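Local coordinates for glucose-6-phosphate isomerase (Chlamydia trachomatis D/UW-3/CX, PDB 6OTU), which catalyses the reversible isomerisation of glucose-6-phosphate to fructose-6-phosphate, at the interface of chains A and B. Coordinates in Å, arbitrary orientation; residue numbers count along the deposited sequence, not the author numbering. Chains: chain A/B, Glucose-6-phosphate isomerase.

Contact 1: the interface of chains A and B. Residues chain A 44, 55, 57, 431, 435, 458; chain B 527-528, 531-532.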
loop_
_atom_site.group_PDB
_atom_site.type_symbol
_atom_site.label_atom_id
_atom_site.label_comp_id
_atom_site.label_asym_id
_atom_site.label_seq_id
_atom_site.Cartn_x
_atom_site.Cartn_y
_atom_site.Cartn_z
ATOM N N ILE A 44 -20.816 24.022 1.424
ATOM C CA ILE A 44 -20.911 22.686 0.852
ATOM C C ILE A 44 -21.394 22.750 -0.591
ATOM O O ILE A 44 -20.918 21.997 -1.446
ATOM C CB ILE A 44 -21.811 21.803 1.731
ATOM C CG1 ILE A 44 -21.073 21.469 3.026
ATOM C CG2 ILE A 44 -22.231 20.535 0.991
ATOM C CD1 ILE A 44 -21.885 20.635 3.986
ATOM N N THR A 55 -19.381 13.813 -8.853
ATOM C CA THR A 55 -19.393 14.995 -8.005
ATOM C C THR A 55 -18.102 15.023 -7.198
ATOM O O THR A 55 -17.623 13.984 -6.726
ATOM C CB THR A 55 -20.623 15.031 -7.084
ATOM O OG1 THR A 55 -21.808 14.934 -7.884
ATOM C CG2 THR A 55 -20.662 16.335 -6.285
ATOM N N SER A 57 -16.448 17.188 -4.043
ATOM C CA SER A 57 -16.665 18.109 -2.930
ATOM C C SER A 57 -15.338 18.356 -2.230
ATOM O O SER A 57 -14.608 17.410 -1.934
ATOM C CB SER A 57 -17.687 17.568 -1.926
ATOM O OG SER A 57 -18.154 18.591 -1.048
ATOM N N VAL A 431 -18.507 9.748 4.222
ATOM C CA VAL A 431 -18.931 11.113 4.537
ATOM C C VAL A 431 -18.640 11.442 6.000
ATOM O O VAL A 431 -18.084 12.500 6.320
ATOM C CB VAL A 431 -20.426 11.293 4.210
ATOM C CG1 VAL A 431 -20.949 12.582 4.804
ATOM C CG2 VAL A 431 -20.669 11.231 2.676
ATOM N N LEU A 435 -16.009 14.580 7.286
ATOM C CA LEU A 435 -16.486 15.598 8.225
ATOM C C LEU A 435 -15.755 15.526 9.562
ATOM O O LEU A 435 -15.344 16.556 10.109
ATOM C CB LEU A 435 -17.988 15.446 8.435
ATOM C CG LEU A 435 -18.799 15.934 7.238
ATOM C CD1 LEU A 435 -20.264 15.697 7.479
ATOM C CD2 LEU A 435 -18.554 17.405 6.988
ATOM N N ILE A 458 -13.715 14.605 -1.735
ATOM C CA ILE A 458 -14.648 13.510 -1.967
ATOM C C ILE A 458 -14.982 13.502 -3.450
ATOM O O ILE A 458 -15.521 14.485 -3.970
ATOM C CB ILE A 458 -15.945 13.654 -1.144
ATOM C CG1 ILE A 458 -15.658 13.831 0.350
ATOM C CG2 ILE A 458 -16.852 12.461 -1.382
ATOM C CD1 ILE A 458 -16.928 14.033 1.210
ATOM N N ARG B 527 -26.173 17.759 4.646
ATOM C CA ARG B 527 -25.963 18.698 3.552
ATOM C C ARG B 527 -24.959 18.158 2.535
ATOM O O ARG B 527 -25.136 18.347 1.325
ATOM C CB ARG B 527 -25.529 20.047 4.124
ATOM C CG ARG B 527 -26.547 20.576 5.143
ATOM C CD ARG B 527 -26.252 21.990 5.604
ATOM N NE ARG B 527 -25.172 22.048 6.586
ATOM C CZ ARG B 527 -25.254 22.660 7.764
ATOM N NH1 ARG B 527 -24.204 22.658 8.576
ATOM N NH2 ARG B 527 -26.380 23.269 8.133
ATOM N N LEU B 528 -23.912 17.485 3.010
ATOM C CA LEU B 528 -23.052 16.724 2.115
ATOM C C LEU B 528 -23.872 15.720 1.325
ATOM O O LEU B 528 -23.799 15.675 0.092
ATOM C CB LEU B 528 -21.956 16.013 2.914
ATOM C CG LEU B 528 -20.534 16.555 2.797
ATOM C CD1 LEU B 528 -19.527 15.632 3.503
ATOM C CD2 LEU B 528 -20.151 16.695 1.338
ATOM N N VAL B 531 -25.523 17.269 -1.609
ATOM C CA VAL B 531 -24.651 17.713 -2.698
ATOM C C VAL B 531 -24.008 16.549 -3.444
ATOM O O VAL B 531 -23.562 16.728 -4.581
ATOM C CB VAL B 531 -23.540 18.660 -2.203
ATOM C CG1 VAL B 531 -22.353 17.877 -1.680
ATOM C CG2 VAL B 531 -23.081 19.568 -3.322
ATOM N N LEU B 532 -23.931 15.368 -2.845
ATOM C CA LEU B 532 -23.282 14.233 -3.488
ATOM C C LEU B 532 -24.274 13.294 -4.154
ATOM O O LEU B 532 -23.846 12.329 -4.798
ATOM C CB LEU B 532 -22.433 13.452 -2.479
ATOM C CG LEU B 532 -21.220 14.151 -1.851
ATOM C CD1 LEU B 532 -20.764 13.430 -0.607
ATOM C CD2 LEU B 532 -20.062 14.240 -2.819
#

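Contact 2: the interface of chains A and B. Residues chain A 339-340, 381-382, 422-423, 426; chain B 186-190.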
loop_
_atom_site.group_PDB
_atom_site.type_symbol
_atom_site.label_atom_id
_atom_site.label_comp_id
_atom_site.label_asym_id
_atom_site.label_seq_id
_atom_site.Cartn_x
_atom_site.Cartn_y
_atom_site.Cartn_z
ATOM N N SER A 339 -14.330 1.146 -2.013
ATOM C CA SER A 339 -14.587 0.398 -3.241
ATOM C C SER A 339 -13.696 -0.825 -3.346
ATOM O O SER A 339 -12.489 -0.690 -3.574
ATOM C CB SER A 339 -14.369 1.289 -4.471
ATOM O OG SER A 339 -14.757 0.621 -5.662
ATOM N N THR A 340 -14.287 -2.017 -3.187
ATOM C CA THR A 340 -13.512 -3.249 -3.306
ATOM C C THR A 340 -12.872 -3.349 -4.693
ATOM O O THR A 340 -11.701 -3.722 -4.822
ATOM C CB THR A 340 -14.410 -4.462 -3.002
ATOM O OG1 THR A 340 -14.757 -4.473 -1.610
ATOM C CG2 THR A 340 -13.713 -5.780 -3.337
ATOM N N GLY A 381 -11.586 1.874 2.235
ATOM C CA GLY A 381 -12.535 1.940 3.327
ATOM C C GLY A 381 -13.647 0.931 3.101
ATOM O O GLY A 381 -13.932 0.561 1.962
ATOM N N THR A 382 -14.295 0.497 4.188
ATOM C CA THR A 382 -14.078 0.997 5.553
ATOM C C THR A 382 -12.862 0.400 6.308
ATOM O O THR A 382 -12.626 0.781 7.461
ATOM C CB THR A 382 -15.306 0.713 6.464
ATOM O OG1 THR A 382 -15.592 -0.696 6.456
ATOM C CG2 THR A 382 -16.565 1.512 6.055
ATOM N N SER A 422 -26.099 -1.945 2.788
ATOM C CA SER A 422 -24.671 -1.836 3.066
ATOM C C SER A 422 -23.968 -0.890 2.092
ATOM O O SER A 422 -23.019 -0.205 2.482
ATOM C CB SER A 422 -24.033 -3.226 3.033
ATOM O OG SER A 422 -24.276 -3.924 4.249
ATOM N N SER A 423 -24.407 -0.825 0.832
ATOM C CA SER A 423 -23.907 0.230 -0.044
ATOM C C SER A 423 -24.088 1.605 0.600
ATOM O O SER A 423 -23.167 2.435 0.579
ATOM C CB SER A 423 -24.604 0.175 -1.407
ATOM O OG SER A 423 -24.163 -0.941 -2.168
ATOM N N LEU A 426 -21.716 1.990 3.543
ATOM C CA LEU A 426 -20.393 2.256 2.989
ATOM C C LEU A 426 -20.194 3.738 2.664
ATOM O O LEU A 426 -19.205 4.354 3.086
ATOM C CB LEU A 426 -20.184 1.402 1.743
ATOM C CG LEU A 426 -18.840 1.565 1.055
ATOM C CD1 LEU A 426 -17.749 1.014 1.958
ATOM C CD2 LEU A 426 -18.856 0.868 -0.312
ATOM N N ASN B 186 -14.604 -5.782 4.289
ATOM C CA ASN B 186 -15.273 -4.502 4.072
ATOM C C ASN B 186 -16.786 -4.631 4.247
ATOM O O ASN B 186 -17.397 -5.647 3.902
ATOM C CB ASN B 186 -14.958 -3.992 2.655
ATOM C CG ASN B 186 -15.063 -2.467 2.517
ATOM O OD1 ASN B 186 -15.808 -1.800 3.238
ATOM N ND2 ASN B 186 -14.312 -1.917 1.562
ATOM N N ILE B 187 -17.408 -3.574 4.770
ATOM C CA ILE B 187 -18.861 -3.565 4.725
ATOM C C ILE B 187 -19.370 -3.386 3.295
ATOM O O ILE B 187 -20.523 -3.731 3.013
ATOM C CB ILE B 187 -19.469 -2.498 5.652
ATOM C CG1 ILE B 187 -20.909 -2.909 5.975
ATOM C CG2 ILE B 187 -19.340 -1.092 5.051
ATOM C CD1 ILE B 187 -21.711 -1.868 6.599
ATOM N N ASP B 188 -18.534 -2.872 2.384
ATOM C CA ASP B 188 -18.811 -2.925 0.955
ATOM C C ASP B 188 -19.262 -4.334 0.580
ATOM O O ASP B 188 -18.458 -5.265 0.603
ATOM C CB ASP B 188 -17.564 -2.523 0.165
ATOM C CG ASP B 188 -17.768 -2.578 -1.340
ATOM O OD1 ASP B 188 -18.886 -2.867 -1.816
ATOM O OD2 ASP B 188 -16.803 -2.288 -2.061
ATOM N N PRO B 189 -20.535 -4.536 0.229
ATOM C CA PRO B 189 -21.016 -5.897 -0.048
ATOM C C PRO B 189 -20.407 -6.517 -1.295
ATOM O O PRO B 189 -20.557 -7.731 -1.499
ATOM C CB PRO B 189 -22.525 -5.703 -0.208
ATOM C CG PRO B 189 -22.641 -4.308 -0.744
ATOM C CD PRO B 189 -21.564 -3.523 -0.041
ATOM N N ASP B 190 -19.744 -5.726 -2.141
ATOM C CA ASP B 190 -19.045 -6.310 -3.278
ATOM C C ASP B 190 -17.943 -7.244 -2.803
ATOM O O ASP B 190 -17.626 -8.225 -3.486
ATOM C CB ASP B 190 -18.499 -5.204 -4.185
ATOM C CG ASP B 190 -19.571 -4.614 -5.084
ATOM O OD1 ASP B 190 -20.605 -5.282 -5.297
ATOM O OD2 ASP B 190 -19.390 -3.479 -5.574
#

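Contact 3: the interface of chains A and B. Residues chain A 347, 350-351, 354, 376; chain B 377, 379, 387-388.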
loop_
_atom_site.group_PDB
_atom_site.type_symbol
_atom_site.label_atom_id
_atom_site.label_comp_id
_atom_site.label_asym_id
_atom_site.label_seq_id
_atom_site.Cartn_x
_atom_site.Cartn_y
_atom_site.Cartn_z
ATOM N N ALA A 347 -2.159 1.550 -5.548
ATOM C CA ALA A 347 -0.817 1.116 -5.907
ATOM C C ALA A 347 -0.412 1.680 -7.261
ATOM O O ALA A 347 0.720 2.148 -7.436
ATOM C CB ALA A 347 -0.736 -0.412 -5.911
ATOM N N GLN A 350 0.137 5.470 -6.957
ATOM C CA GLN A 350 1.420 5.695 -6.304
ATOM C C GLN A 350 2.568 5.650 -7.312
ATOM O O GLN A 350 3.484 6.482 -7.256
ATOM C CB GLN A 350 1.591 4.655 -5.198
ATOM C CG GLN A 350 2.926 4.598 -4.515
ATOM C CD GLN A 350 2.941 3.460 -3.509
ATOM O OE1 GLN A 350 3.024 2.300 -3.898
ATOM N NE2 GLN A 350 2.797 3.779 -2.218
ATOM N N GLN A 351 2.530 4.703 -8.259
ATOM C CA GLN A 351 3.545 4.695 -9.311
ATOM C C GLN A 351 3.399 5.910 -10.220
ATOM O O GLN A 351 4.381 6.587 -10.548
ATOM C CB GLN A 351 3.461 3.422 -10.149
ATOM C CG GLN A 351 4.205 3.597 -11.481
ATOM C CD GLN A 351 4.365 2.324 -12.276
ATOM O OE1 GLN A 351 3.444 1.513 -12.357
ATOM N NE2 GLN A 351 5.545 2.139 -12.876
ATOM N N MET A 354 4.280 9.310 -8.140
ATOM C CA MET A 354 5.635 9.414 -7.593
ATOM C C MET A 354 6.705 9.192 -8.657
ATOM O O MET A 354 7.781 9.801 -8.595
ATOM C CB MET A 354 5.822 8.426 -6.445
ATOM C CG MET A 354 4.878 8.709 -5.280
ATOM S SD MET A 354 5.170 7.660 -3.854
ATOM C CE MET A 354 6.709 8.335 -3.271
ATOM N N ILE A 376 2.557 8.995 -2.076
ATOM C CA ILE A 376 1.185 8.598 -2.343
ATOM C C ILE A 376 1.015 7.209 -1.751
ATOM O O ILE A 376 1.810 6.309 -2.033
ATOM C CB ILE A 376 0.857 8.656 -3.842
ATOM C CG1 ILE A 376 0.950 10.112 -4.324
ATOM C CG2 ILE A 376 -0.540 8.099 -4.120
ATOM C CD1 ILE A 376 0.887 10.292 -5.845
ATOM N N TRP B 377 4.496 2.704 4.812
ATOM C CA TRP B 377 4.022 2.397 3.473
ATOM C C TRP B 377 5.092 1.563 2.780
ATOM O O TRP B 377 6.180 1.360 3.313
ATOM C CB TRP B 377 3.722 3.683 2.703
ATOM C CG TRP B 377 4.937 4.493 2.443
ATOM C CD1 TRP B 377 5.710 5.155 3.368
ATOM C CD2 TRP B 377 5.556 4.706 1.174
ATOM N NE1 TRP B 377 6.770 5.782 2.737
ATOM C CE2 TRP B 377 6.692 5.527 1.391
ATOM C CE3 TRP B 377 5.261 4.288 -0.131
ATOM C CZ2 TRP B 377 7.531 5.935 0.350
ATOM C CZ3 TRP B 377 6.093 4.704 -1.172
ATOM C CH2 TRP B 377 7.214 5.519 -0.921
ATOM N N ASP B 379 5.944 -1.496 -0.722
ATOM C CA ASP B 379 5.525 -2.587 -1.592
ATOM C C ASP B 379 6.753 -3.442 -1.880
ATOM O O ASP B 379 7.852 -3.152 -1.401
ATOM C CB ASP B 379 4.874 -2.056 -2.874
ATOM C CG ASP B 379 3.730 -2.935 -3.357
ATOM O OD1 ASP B 379 3.846 -4.178 -3.268
ATOM O OD2 ASP B 379 2.708 -2.381 -3.821
ATOM N N SER B 387 8.934 1.801 -10.092
ATOM C CA SER B 387 7.848 2.740 -9.838
ATOM C C SER B 387 8.297 3.851 -8.900
ATOM O O SER B 387 8.998 4.774 -9.337
ATOM C CB SER B 387 6.613 2.006 -9.291
ATOM O OG SER B 387 6.808 1.554 -7.971
ATOM N N PHE B 388 7.907 3.780 -7.621
ATOM C CA PHE B 388 8.144 4.911 -6.729
ATOM C C PHE B 388 9.583 5.014 -6.262
ATOM O O PHE B 388 9.938 6.023 -5.647
ATOM C CB PHE B 388 7.212 4.880 -5.502
ATOM C CG PHE B 388 7.280 3.621 -4.693
ATOM C CD1 PHE B 388 8.276 3.441 -3.738
ATOM C CD2 PHE B 388 6.314 2.633 -4.841
ATOM C CE1 PHE B 388 8.326 2.284 -2.973
ATOM C CE2 PHE B 388 6.366 1.466 -4.084
ATOM C CZ PHE B 388 7.378 1.294 -3.146
HETATM O O HOH W 1 1.687 -0.144 -2.877
#

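Contact 1: the interface of chains A and B
An apolar knob-into-pocket interface, in which B:Leu528 and B:Leu532 from the C-terminal helix 522-532 of one subunit are pressed into the surface of the other, fastens the tail of chain B to chain A. B:Leu528 is the main knob. Its CD1 branch meets A:Val431 CG1 at 3.6 Å, the two side chains sliding past each other in opposite directions, and it faces the tips of A:Leu435 and A:Ile458 head on, with A:Ile458 CD1 at 3.8 Å. The other branch, CD2, rests against the hydroxyl OG of A:Ser57, 3.6 Å away. An off-staggered first torsion (chi1 -108°) aims this fork between helix 422-439 and strands 54-57 and 456-461. One turn on, B:Leu532 sends CD1 tip to tip toward A:Val431 CG2, while its CD2 lies across A:Ile458 at roughly a right angle, 3.9 Å from CG2. A:Ile44 packs on the helix at B:Arg527 and B:Val531: its CD1 meets B:Arg527 CB at 3.7 Å, and its CG2 meets B:Val531 CG1. The methyl CG2 of A:Thr55 lies 3.4 Å from the carbonyl oxygen of B:Val531. Shape and apolar packing thus hold the patch, which is likely to anchor the C-terminal helix and, through its two-fold twin, tie the subunits together.

Contact 2: the interface of chains A and B
B:Asn186 turns its carboxamide toward the backbone of A:Gly381 and A:Thr382, while B:Asp188 points its carboxylate at A:Thr340; A:Leu426 lies across both side chains. In this polar dimer contact the loop 186-188, leading into helix 189-196, docks on backbone groups of chain A. CG of B:Asn186 is anti to its backbone N (chi1 -155°), which carries the amide out to the other chain. There OD1 accepts from the backbone N of A:Thr382 at 2.9 Å and ND2 donates to A:Gly381 O, fixing the flip of the amide. The cis peptide bond before A:Thr382 turns this C=O and N-H to the same side, so that one carboxamide can meet both. The A:Thr382 N-H comes from above the carbonyl plane, and the backbone N of B:Asp188 reaches the same OD1 from the opposite face at 3.1 Å. B:Asp188 OD2 takes the backbone N of A:Thr340 at 2.8 Å, nearly straight on (160° at H). Its OD1 caps the start of helix 189-196 by accepting from B:Asp190 N, which helps to hold the carboxylate, together with the bonds to OD2. The hydroxyl OG1 of A:Thr340 reaches B:Asp188 OD2 at 3.0 Å from above the carboxylate plane, 60° out of it.

Contact 3: the interface of chains A and B
With CG anti to the backbone N (chi1 172°) and an extended chain beyond, A:Gln350 of helix 345-357 stretches its amide across to B:Phe388 and B:Trp377, whose first torsions (56° and 66°) set each ring between its own backbone N and carbonyl carbon. In this dimer contact of the phosphoglucose isomerase family, the chain B segment carrying the active-site B:His386 comes against chain A's substrate pocket, so the active site is built from both subunits. The A:Gln350 amide is turned steeply against the B:Phe388 ring, its OE1 obliquely above the rim at CD2 and CE2, 3.4 Å from each. Its NE2 sits 3.3 Å from B:Trp377 CE3, held by a hydrogen bond to A:Ile376 O at 2.7 Å that settles which end of the amide faces which ring. A water lies 3.0 Å from A:Gln350 OE1 and 2.6 Å from B:Asp379 OD2, bridging amide and carboxylate across the contact. Within chain B, B:Trp377 CZ3 lies over one face of the B:Phe388 ring, offset toward its rim. A:Met354 bends at its third torsion and brings its methyl CE tip to tip with B:Trp377 CH2 at 3.7 Å. A:Gln351, a residue of the glucose-6-phosphate pocket, packs its CB on B:Ser387 CB at 3.6 Å.

The centres of contact 1 and contact 2 lie about 18 Å apart, and that of contact 3 about 24 Å from contact 2 and 28 Å from contact 1. Helix 422-439 of chain A serves both contact 1 and contact 2. Contact 3 is centred about 7 Å from A:Glu355, which shares helix 345-357 with it, and contact 2 about 10 Å from A:His386. By the two-fold axis, the segment with His386 of each chain packs in contact 3 against the other chain's helix 345-357, so each active site needs both subunits. Contact 1, about 21 Å from A:His386 and 30 Å from A:Glu355, more likely serves assembly.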